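Local coordinates for protein cGAS/DncV-like nucleotidyltransferase in E. coli homolog (Rhodothermus marinus SG0.5JP17-172, PDB 6E0K) that synthesises the cyclic dinucleotide 3',3'-cUAMP from UTP and ATP as a second messenger of a CBASS defence system against bacteriophage, at residues A[30-36]-A[101-107]; A[216-221]-A[250-254]. All blocks are in the same frame, centred on the assembly; numbering follows the deposited sequence.

Contact 1: residues A[30-36]-A[101-107]; sequences ALDRYKW and RALTDYY
This is a close helix-to-helix contact in the nucleotidyltransferase domain, between the C-terminal part of helix 18-32 with the chain that follows it and the end of helix 92-107. Register is antiparallel, with CA–CA distances of 5.5 Å for both A30–Y106 and Y34–A102. Each close pair sets an alanine against a tyrosine, and the small alanine side chains let the backbones come this near, burying 429 Å²: antiparallel, alanine-mediated packing beside the domain's sheet. At Y34 (phi/psi -91/151) the backbone turns extended and stays so through W36. With chi1 t, Y106 and Y34 set their rings against A30 and A102. A30 CB lies 3.5 Å from Y106 CG, with A30 CA over one face of the ring, and 3.8 Å from Y107 CE2. R33 CD rests 3.6 Å from Y106 CD1. A102 CB meets Y34 CG at 3.5 Å and L31 CD2 at 3.7 Å, while L31 CD2 touches L103 CD2 at 3.8 Å. The direct polar link is R101 NE donating to Y34 OH (3.2 Å); both side chains also bind D98. Between the backbones, one water donates to A30 O and A102 O, 2.8 Å from each. W36 (chi1 m) folds back so that its NE1 donates to L31 O (2.9 Å), a carbonyl that also accepts from Y34 N (3.2 Å). Beyond the pair, W36 packs on F95 and V99 of helix 92-107, Y107 reaches S26 of helix 18-32, and L103 lies against V112, V121 and the UTP-binding L119, seating helix 92-107 on strands 112-114 and 119-122.

Contact 2: residues A[216-221]-A[250-254]; sequences ECLLYN and FRCQN
N221 ND2 donates to R251 O (2.8 Å) and also to C217 O (2.8 Å), so one amide ties the loop to C217 of helix 212-220; its OD1 receives a weak bond from R251 N (3.3 Å). A water bridges the same two atoms, accepting from R251 N (2.9 Å) and lying unusually close, 2.4 Å, to N221 OD1. The N221 amide (chi1 m) thereby addresses both the N and the O of R251, though the N side is weak. Farther along, Q253 N donates to C217 SG at 3.5 Å, and a second water links E216 OE1 (2.8 Å) to Q253 NE2 (2.9 Å). The Q253 amide is bound further by Y186 and H171, and E216 by T53 and H171. Helix 212-220 meets an irregular segment from the loop between helices 231-244 and 269-285. The two run antiparallel, C217–C252 being 4.9 Å and N221–F250 6.4 Å between CA atoms, and residues 250-252 are extended before Q253 turns to helical angles (-59/-28). E216 lies beside the ATP-binding residues K194 and S48, which places this end of the contact next to the nucleotide site. In the packing, N221 CB sits 3.5 Å from the F250 ring centroid in a CH-pi contact, and L218 CD1 touches F250 CE2 at the ring edge (3.9 Å). Q253, chi1 and chi2 both t, lays CG over the Y220 ring, 4.0 Å from its centroid. C217 SG meets C252 CB at 3.7 Å, while F250 continues onto W241 and L242.

Overall arrangement
The contacts follow one another along the chain: contact 1 closes at residue 107, well before contact 2 opens at 216. Their centres are 36 Å apart and their nearest atoms about 23 Å. Contact 1 is peripheral, about 26 Å from the centre of the chain, where two helices pack beside the mixed sheet of the nucleotidyltransferase domain; contact 2 is buried in the helical C-terminal part, about 11 Å from the centre. They share no helix or strand. Both parts of the enzyme contribute nucleotide-binding residues, but contact 1 reaches the site indirectly, L103 packing against UTP-binding L119, while contact 2 has E216 beside ATP-binding K194 and S48.

Contact 1: residues A[30-36]-A[101-107]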
ATOM      1  N   ALA A  30      -4.737   4.707 -22.391  1.00 14.57           N
ATOM      2  CA  ALA A  30      -6.188   4.759 -22.540  1.00 15.81           C
ATOM      3  C   ALA A  30      -6.719   6.140 -22.165  1.00 13.06           C
ATOM      4  O   ALA A  30      -7.549   6.723 -22.873  1.00 17.58           O
ATOM      5  CB  ALA A  30      -6.838   3.674 -21.677  1.00 16.25           C
ATOM      6  N   LEU A  31      -6.233   6.689 -21.056  1.00 13.13           N
ATOM      7  CA  LEU A  31      -6.745   7.984 -20.617  1.00 14.32           C
ATOM      8  C   LEU A  31      -6.247   9.121 -21.503  1.00 16.26           C
ATOM      9  O   LEU A  31      -6.938  10.141 -21.645  1.00 15.97           O
ATOM     10  CB  LEU A  31      -6.375   8.219 -19.157  1.00 13.28           C
ATOM     11  CG  LEU A  31      -6.896   7.153 -18.184  1.00 18.15           C
ATOM     12  CD1 LEU A  31      -6.731   7.609 -16.756  1.00 21.81           C
ATOM     13  CD2 LEU A  31      -8.347   6.814 -18.440  1.00 20.01           C
ATOM     14  N   ASP A  32      -5.071   8.961 -22.121  1.00 14.47           N
ATOM     15  CA  ASP A  32      -4.572   9.984 -23.040  1.00 14.38           C
ATOM     16  C   ASP A  32      -5.486  10.162 -24.242  1.00 16.99           C
ATOM     17  O   ASP A  32      -5.503  11.239 -24.855  1.00 20.55           O
ATOM     18  CB  ASP A  32      -3.164   9.630 -23.531  1.00 16.06           C
ATOM     19  CG  ASP A  32      -2.085   9.960 -22.524  1.00 19.00           C
ATOM     20  OD1 ASP A  32      -2.298  10.855 -21.685  1.00 25.72           O
ATOM     21  OD2 ASP A  32      -1.003   9.340 -22.584  1.00 28.73           O
ATOM     22  N   ARG A  33      -6.238   9.127 -24.613  1.00 16.52           N
ATOM     23  CA  ARG A  33      -7.101   9.219 -25.786  1.00 18.80           C
ATOM     24  C   ARG A  33      -8.427   9.925 -25.525  1.00 21.65           C
ATOM     25  O   ARG A  33      -9.122  10.273 -26.486  1.00 25.38           O
ATOM     26  CB  ARG A  33      -7.336   7.816 -26.342  1.00 20.90           C
ATOM     27  CG  ARG A  33      -6.078   7.289 -27.004  1.00 21.91           C
ATOM     28  CD  ARG A  33      -6.010   5.791 -27.147  1.00 23.61           C
ATOM     29  NE  ARG A  33      -4.922   5.458 -28.063  1.00 24.29           N
ATOM     30  CZ  ARG A  33      -3.630   5.595 -27.773  1.00 27.62           C
ATOM     31  NH1 ARG A  33      -3.246   6.053 -26.579  1.00 25.99           N
ATOM     32  NH2 ARG A  33      -2.720   5.287 -28.690  1.00 29.99           N
ATOM     33  N   TYR A  34      -8.773  10.180 -24.272  1.00 19.52           N
ATOM     34  CA  TYR A  34     -10.051  10.766 -23.902  1.00 16.53           C
ATOM     35  C   TYR A  34      -9.949  12.287 -23.845  1.00 20.28           C
ATOM     36  O   TYR A  34      -8.882  12.848 -23.578  1.00 24.29           O
ATOM     37  CB  TYR A  34     -10.473  10.206 -22.544  1.00 16.23           C
ATOM     38  CG  TYR A  34     -11.913  10.450 -22.144  1.00 18.09           C
ATOM     39  CD1 TYR A  34     -12.943   9.696 -22.693  1.00 20.22           C
ATOM     40  CD2 TYR A  34     -12.236  11.399 -21.178  1.00 18.11           C
ATOM     41  CE1 TYR A  34     -14.257   9.900 -22.315  1.00 22.16           C
ATOM     42  CE2 TYR A  34     -13.550  11.612 -20.798  1.00 18.91           C
ATOM     43  CZ  TYR A  34     -14.554  10.851 -21.361  1.00 18.05           C
ATOM     44  OH  TYR A  34     -15.864  11.044 -20.991  1.00 24.35           O
ATOM     45  N   LYS A  35     -11.071  12.958 -24.110  1.00 20.99           N
ATOM     46  CA  LYS A  35     -11.130  14.414 -24.023  1.00 24.88           C
ATOM     47  C   LYS A  35     -11.662  14.782 -22.643  1.00 26.62           C
ATOM     48  O   LYS A  35     -12.834  14.540 -22.332  1.00 27.78           O
ATOM     49  CB  LYS A  35     -12.000  15.000 -25.134  1.00 26.80           C
ATOM     50  CG  LYS A  35     -12.032  16.522 -25.132  1.00 33.57           C
ATOM     51  CD  LYS A  35     -12.917  17.077 -26.237  1.00 42.82           C
ATOM     52  CE  LYS A  35     -12.964  18.605 -26.199  1.00 50.17           C
ATOM     53  NZ  LYS A  35     -11.624  19.226 -26.443  1.00 49.73           N
ATOM     54  N   TRP A  36     -10.804  15.374 -21.820  1.00 20.94           N
ATOM     55  CA  TRP A  36     -11.136  15.625 -20.423  1.00 20.30           C
ATOM     56  C   TRP A  36     -11.794  16.988 -20.273  1.00 24.74           C
ATOM     57  O   TRP A  36     -11.202  17.998 -20.676  1.00 26.45           O
ATOM     58  CB  TRP A  36      -9.893  15.527 -19.566  1.00 18.79           C
ATOM     59  CG  TRP A  36      -9.388  14.130 -19.617  1.00 15.55           C
ATOM     60  CD1 TRP A  36      -8.426  13.638 -20.441  1.00 16.91           C
ATOM     61  CD2 TRP A  36      -9.895  13.020 -18.878  1.00 14.94           C
ATOM     62  NE1 TRP A  36      -8.268  12.285 -20.231  1.00 17.96           N
ATOM     63  CE2 TRP A  36      -9.159  11.885 -19.267  1.00 16.03           C
ATOM     64  CE3 TRP A  36     -10.878  12.882 -17.888  1.00 17.92           C
ATOM     65  CZ2 TRP A  36      -9.384  10.626 -18.720  1.00 16.35           C
ATOM     66  CZ3 TRP A  36     -11.100  11.642 -17.345  1.00 16.57           C
ATOM     67  CH2 TRP A  36     -10.357  10.521 -17.763  1.00 18.12           C
ATOM     68  N   ARG A 101     -15.790   5.903 -18.825  1.00 15.43           N
ATOM     69  CA  ARG A 101     -15.999   6.011 -20.267  1.00 17.99           C
ATOM     70  C   ARG A 101     -14.684   5.896 -21.026  1.00 16.42           C
ATOM     71  O   ARG A 101     -14.610   5.210 -22.049  1.00 18.52           O
ATOM     72  CB  ARG A 101     -16.689   7.334 -20.603  1.00 19.33           C
ATOM     73  CG  ARG A 101     -18.200   7.279 -20.510  1.00 32.34           C
ATOM     74  CD  ARG A 101     -18.831   8.512 -21.137  1.00 37.40           C
ATOM     75  NE  ARG A 101     -18.626   9.693 -20.304  1.00 40.87           N
ATOM     76  CZ  ARG A 101     -19.368   9.980 -19.240  1.00 38.50           C
ATOM     77  NH1 ARG A 101     -20.355   9.166 -18.888  1.00 42.33           N
ATOM     78  NH2 ARG A 101     -19.123  11.070 -18.525  1.00 25.86           N
ATOM     79  N   ALA A 102     -13.637   6.554 -20.531  1.00 14.56           N
ATOM     80  CA  ALA A 102     -12.336   6.500 -21.189  1.00 13.65           C
ATOM     81  C   ALA A 102     -11.809   5.074 -21.246  1.00 15.44           C
ATOM     82  O   ALA A 102     -11.310   4.620 -22.284  1.00 14.46           O
ATOM     83  CB  ALA A 102     -11.348   7.396 -20.445  1.00 14.20           C
ATOM     84  N   LEU A 103     -11.903   4.352 -20.135  1.00 13.44           N
ATOM     85  CA  LEU A 103     -11.397   2.983 -20.120  1.00 12.46           C
ATOM     86  C   LEU A 103     -12.244   2.073 -21.003  1.00 15.86           C
ATOM     87  O   LEU A 103     -11.708   1.236 -21.734  1.00 15.59           O
ATOM     88  CB  LEU A 103     -11.362   2.463 -18.686  1.00 13.54           C
ATOM     89  CG  LEU A 103     -10.419   3.252 -17.778  1.00 15.23           C
ATOM     90  CD1 LEU A 103     -10.619   2.825 -16.323  1.00 18.76           C
ATOM     91  CD2 LEU A 103      -8.979   3.055 -18.223  1.00 20.08           C
ATOM     92  N   THR A 104     -13.566   2.211 -20.934  1.00 16.43           N
ATOM     93  CA  THR A 104     -14.446   1.403 -21.768  1.00 16.78           C
ATOM     94  C   THR A 104     -14.217   1.678 -23.251  1.00 18.32           C
ATOM     95  O   THR A 104     -14.225   0.750 -24.069  1.00 21.19           O
ATOM     96  CB  THR A 104     -15.901   1.680 -21.384  1.00 18.24           C
ATOM     97  OG1 THR A 104     -16.087   1.375 -19.990  1.00 20.38           O
ATOM     98  CG2 THR A 104     -16.845   0.836 -22.219  1.00 21.48           C
ATOM     99  N   ASP A 105     -14.018   2.947 -23.619  1.00 15.91           N
ATOM    100  CA  ASP A 105     -13.767   3.273 -25.023  1.00 18.17           C
ATOM    101  C   ASP A 105     -12.515   2.570 -25.521  1.00 19.04           C
ATOM    102  O   ASP A 105     -12.468   2.093 -26.661  1.00 20.48           O
ATOM    103  CB  ASP A 105     -13.596   4.784 -25.218  1.00 22.56           C
ATOM    104  CG  ASP A 105     -14.895   5.570 -25.077  1.00 29.62           C
ATOM    105  OD1 ASP A 105     -15.998   4.986 -25.158  1.00 28.03           O
ATOM    106  OD2 ASP A 105     -14.798   6.808 -24.902  1.00 31.06           O
ATOM    107  N   TYR A 106     -11.487   2.502 -24.680  1.00 15.76           N
ATOM    108  CA  TYR A 106     -10.210   1.969 -25.132  1.00 14.06           C
ATOM    109  C   TYR A 106     -10.183   0.439 -25.110  1.00 15.09           C
ATOM    110  O   TYR A 106      -9.800  -0.193 -26.103  1.00 17.15           O
ATOM    111  CB  TYR A 106      -9.078   2.553 -24.287  1.00 13.13           C
ATOM    112  CG  TYR A 106      -7.714   2.075 -24.720  1.00 14.36           C
ATOM    113  CD1 TYR A 106      -7.060   2.668 -25.791  1.00 18.39           C
ATOM    114  CD2 TYR A 106      -7.093   1.031 -24.058  1.00 16.81           C
ATOM    115  CE1 TYR A 106      -5.815   2.224 -26.195  1.00 21.89           C
ATOM    116  CE2 TYR A 106      -5.854   0.585 -24.443  1.00 19.28           C
ATOM    117  CZ  TYR A 106      -5.218   1.184 -25.513  1.00 23.47           C
ATOM    118  OH  TYR A 106      -3.973   0.720 -25.883  1.00 25.02           O
ATOM    119  N   TYR A 107     -10.582  -0.181 -23.993  1.00 14.09           N
ATOM    120  CA  TYR A 107     -10.470  -1.630 -23.839  1.00 13.82           C
ATOM    121  C   TYR A 107     -11.711  -2.393 -24.283  1.00 15.12           C
ATOM    122  O   TYR A 107     -11.606  -3.597 -24.562  1.00 17.82           O
ATOM    123  CB  TYR A 107     -10.194  -2.004 -22.382  1.00 13.32           C
ATOM    124  CG  TYR A 107      -8.893  -1.478 -21.844  1.00 12.11           C
ATOM    125  CD1 TYR A 107      -7.695  -2.112 -22.150  1.00 14.04           C
ATOM    126  CD2 TYR A 107      -8.861  -0.353 -21.004  1.00 12.06           C
ATOM    127  CE1 TYR A 107      -6.491  -1.634 -21.652  1.00 12.44           C
ATOM    128  CE2 TYR A 107      -7.670   0.136 -20.519  1.00 12.41           C
ATOM    129  CZ  TYR A 107      -6.486  -0.511 -20.838  1.00 16.86           C
ATOM    130  OH  TYR A 107      -5.294  -0.022 -20.346  1.00 15.51           O
TER
HETATM  131  O   HOH W   1      -9.960   6.189 -24.105  1.00 17.02           O

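Contact 2: residues A[216-221]-A[250-254]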
ATOM      1  N   GLU A 216       4.083  -4.048   5.825  1.00 11.83           N
ATOM      2  CA  GLU A 216       4.983  -2.949   5.470  1.00 11.52           C
ATOM      3  C   GLU A 216       4.970  -1.872   6.539  1.00 15.14           C
ATOM      4  O   GLU A 216       6.026  -1.387   6.966  1.00 12.98           O
ATOM      5  CB  GLU A 216       4.600  -2.347   4.111  1.00 16.69           C
ATOM      6  CG  GLU A 216       4.895  -3.267   2.948  1.00 19.78           C
ATOM      7  CD  GLU A 216       4.834  -2.591   1.577  1.00 23.96           C
ATOM      8  OE1 GLU A 216       4.841  -1.332   1.455  1.00 22.09           O
ATOM      9  OE2 GLU A 216       4.753  -3.353   0.600  1.00 29.34           O
ATOM     10  N   CYS A 217       3.774  -1.486   6.990  1.00 12.77           N
ATOM     11  CA  CYS A 217       3.676  -0.464   8.026  1.00 13.79           C
ATOM     12  C   CYS A 217       4.336  -0.920   9.321  1.00 13.45           C
ATOM     13  O   CYS A 217       4.995  -0.125   9.999  1.00 12.60           O
ATOM     14  CB  CYS A 217       2.208  -0.098   8.276  1.00 12.85           C
ATOM     15  SG  CYS A 217       1.414   0.781   6.901  1.00 16.61           S
ATOM     16  N   LEU A 218       4.164  -2.194   9.688  1.00 12.19           N
ATOM     17  CA  LEU A 218       4.788  -2.702  10.904  1.00 11.91           C
ATOM     18  C   LEU A 218       6.303  -2.576  10.820  1.00 11.39           C
ATOM     19  O   LEU A 218       6.955  -2.065  11.740  1.00 12.94           O
ATOM     20  CB  LEU A 218       4.379  -4.160  11.130  1.00 10.81           C
ATOM     21  CG  LEU A 218       4.904  -4.806  12.413  1.00 12.76           C
ATOM     22  CD1 LEU A 218       4.111  -4.284  13.616  1.00 15.93           C
ATOM     23  CD2 LEU A 218       4.826  -6.331  12.330  1.00 11.29           C
ATOM     24  N   LEU A 219       6.872  -3.000   9.690  1.00 10.62           N
ATOM     25  CA  LEU A 219       8.322  -2.948   9.526  1.00 10.71           C
ATOM     26  C   LEU A 219       8.838  -1.521   9.399  1.00  9.93           C
ATOM     27  O   LEU A 219       9.986  -1.240   9.787  1.00 11.32           O
ATOM     28  CB  LEU A 219       8.714  -3.774   8.297  1.00 11.07           C
ATOM     29  CG  LEU A 219       8.418  -5.267   8.485  1.00 11.97           C
ATOM     30  CD1 LEU A 219       8.551  -6.030   7.160  1.00 12.04           C
ATOM     31  CD2 LEU A 219       9.309  -5.901   9.559  1.00 13.92           C
ATOM     32  N   TYR A 220       8.018  -0.609   8.875  1.00 11.45           N
ATOM     33  CA  TYR A 220       8.437   0.783   8.770  1.00 14.70           C
ATOM     34  C   TYR A 220       8.789   1.366  10.132  1.00 12.71           C
ATOM     35  O   TYR A 220       9.657   2.244  10.233  1.00 12.72           O
ATOM     36  CB  TYR A 220       7.335   1.610   8.107  1.00 13.23           C
ATOM     37  CG  TYR A 220       7.739   3.048   7.934  1.00 13.28           C
ATOM     38  CD1 TYR A 220       8.583   3.425   6.902  1.00 13.74           C
ATOM     39  CD2 TYR A 220       7.290   4.018   8.814  1.00 16.98           C
ATOM     40  CE1 TYR A 220       8.968   4.736   6.744  1.00 14.89           C
ATOM     41  CE2 TYR A 220       7.676   5.336   8.662  1.00 16.84           C
ATOM     42  CZ  TYR A 220       8.507   5.682   7.631  1.00 17.65           C
ATOM     43  OH  TYR A 220       8.895   6.996   7.475  1.00 22.55           O
ATOM     44  N   ASN A 221       8.143   0.877  11.187  1.00 11.39           N
ATOM     45  CA  ASN A 221       8.365   1.408  12.526  1.00 11.90           C
ATOM     46  C   ASN A 221       9.626   0.883  13.197  1.00 13.91           C
ATOM     47  O   ASN A 221       9.988   1.387  14.274  1.00 15.99           O
ATOM     48  CB  ASN A 221       7.150   1.096  13.391  1.00 13.95           C
ATOM     49  CG  ASN A 221       6.012   2.040  13.125  1.00 15.13           C
ATOM     50  OD1 ASN A 221       5.940   3.094  13.743  1.00 16.84           O
ATOM     51  ND2 ASN A 221       5.138   1.698  12.177  1.00 15.28           N
ATOM     52  N   PHE A 250       2.407   2.970  16.930  1.00 18.28           N
ATOM     53  CA  PHE A 250       2.956   2.818  15.585  1.00 17.67           C
ATOM     54  C   PHE A 250       2.115   3.592  14.583  1.00 23.30           C
ATOM     55  O   PHE A 250       0.882   3.616  14.660  1.00 20.81           O
ATOM     56  CB  PHE A 250       3.016   1.348  15.156  1.00 18.68           C
ATOM     57  CG  PHE A 250       4.219   0.596  15.670  1.00 15.59           C
ATOM     58  CD1 PHE A 250       4.966   1.075  16.738  1.00 19.57           C
ATOM     59  CD2 PHE A 250       4.604  -0.593  15.067  1.00 18.50           C
ATOM     60  CE1 PHE A 250       6.063   0.362  17.211  1.00 19.05           C
ATOM     61  CE2 PHE A 250       5.695  -1.303  15.524  1.00 18.19           C
ATOM     62  CZ  PHE A 250       6.430  -0.825  16.595  1.00 19.48           C
ATOM     63  N   ARG A 251       2.794   4.222  13.639  1.00 18.35           N
ATOM     64  CA  ARG A 251       2.158   4.987  12.585  1.00 22.40           C
ATOM     65  C   ARG A 251       2.345   4.241  11.277  1.00 21.16           C
ATOM     66  O   ARG A 251       3.322   3.512  11.096  1.00 19.52           O
ATOM     67  CB  ARG A 251       2.764   6.387  12.490  1.00 28.37           C
ATOM     68  CG  ARG A 251       2.671   7.165  13.784  1.00 39.68           C
ATOM     69  CD  ARG A 251       1.292   7.745  13.933  1.00 41.11           C
ATOM     70  NE  ARG A 251       1.136   8.914  13.077  1.00 38.14           N
ATOM     71  CZ  ARG A 251      -0.013   9.547  12.873  1.00 44.35           C
ATOM     72  NH1 ARG A 251      -1.129   9.120  13.455  1.00 40.43           N
ATOM     73  NH2 ARG A 251      -0.046  10.611  12.077  1.00 47.89           N
ATOM     74  N   CYS A 252       1.394   4.414  10.371  1.00 17.88           N
ATOM     75  CA  CYS A 252       1.551   3.853   9.043  1.00 17.16           C
ATOM     76  C   CYS A 252       2.725   4.507   8.326  1.00 13.70           C
ATOM     77  O   CYS A 252       3.188   5.591   8.691  1.00 16.58           O
ATOM     78  CB  CYS A 252       0.268   4.035   8.237  1.00 19.79           C
ATOM     79  SG  CYS A 252      -1.052   2.939   8.842  1.00 25.29           S
ATOM     80  N   GLN A 253       3.203   3.822   7.287  1.00 15.27           N
ATOM     81  CA  GLN A 253       4.333   4.327   6.514  1.00 16.27           C
ATOM     82  C   GLN A 253       4.037   5.691   5.900  1.00 17.95           C
ATOM     83  O   GLN A 253       4.963   6.480   5.678  1.00 17.04           O
ATOM     84  CB  GLN A 253       4.709   3.304   5.440  1.00 17.86           C
ATOM     85  CG  GLN A 253       5.920   3.666   4.585  1.00 14.80           C
ATOM     86  CD  GLN A 253       6.459   2.452   3.849  1.00 11.91           C
ATOM     87  OE1 GLN A 253       6.896   1.491   4.483  1.00 17.85           O
ATOM     88  NE2 GLN A 253       6.445   2.491   2.533  1.00 15.31           N
ATOM     89  N   ASN A 254       2.763   5.999   5.624  1.00 14.12           N
ATOM     90  CA  ASN A 254       2.438   7.317   5.075  1.00 15.77           C
ATOM     91  C   ASN A 254       2.612   8.450   6.082  1.00 15.80           C
ATOM     92  O   ASN A 254       2.515   9.614   5.685  1.00 17.01           O
ATOM     93  CB  ASN A 254       1.013   7.354   4.489  1.00 16.22           C
ATOM     94  CG  ASN A 254      -0.090   7.082   5.522  1.00 17.66           C
ATOM     95  OD1 ASN A 254       0.041   7.394   6.701  1.00 18.74           O
ATOM     96  ND2 ASN A 254      -1.193   6.519   5.055  1.00 19.16           N
TER
HETATM   97  O   HOH W   2       7.293   0.008   1.313  1.00 22.64           O
HETATM   98  O   HOH W   3       5.390   5.480  13.767  1.00 39.16           O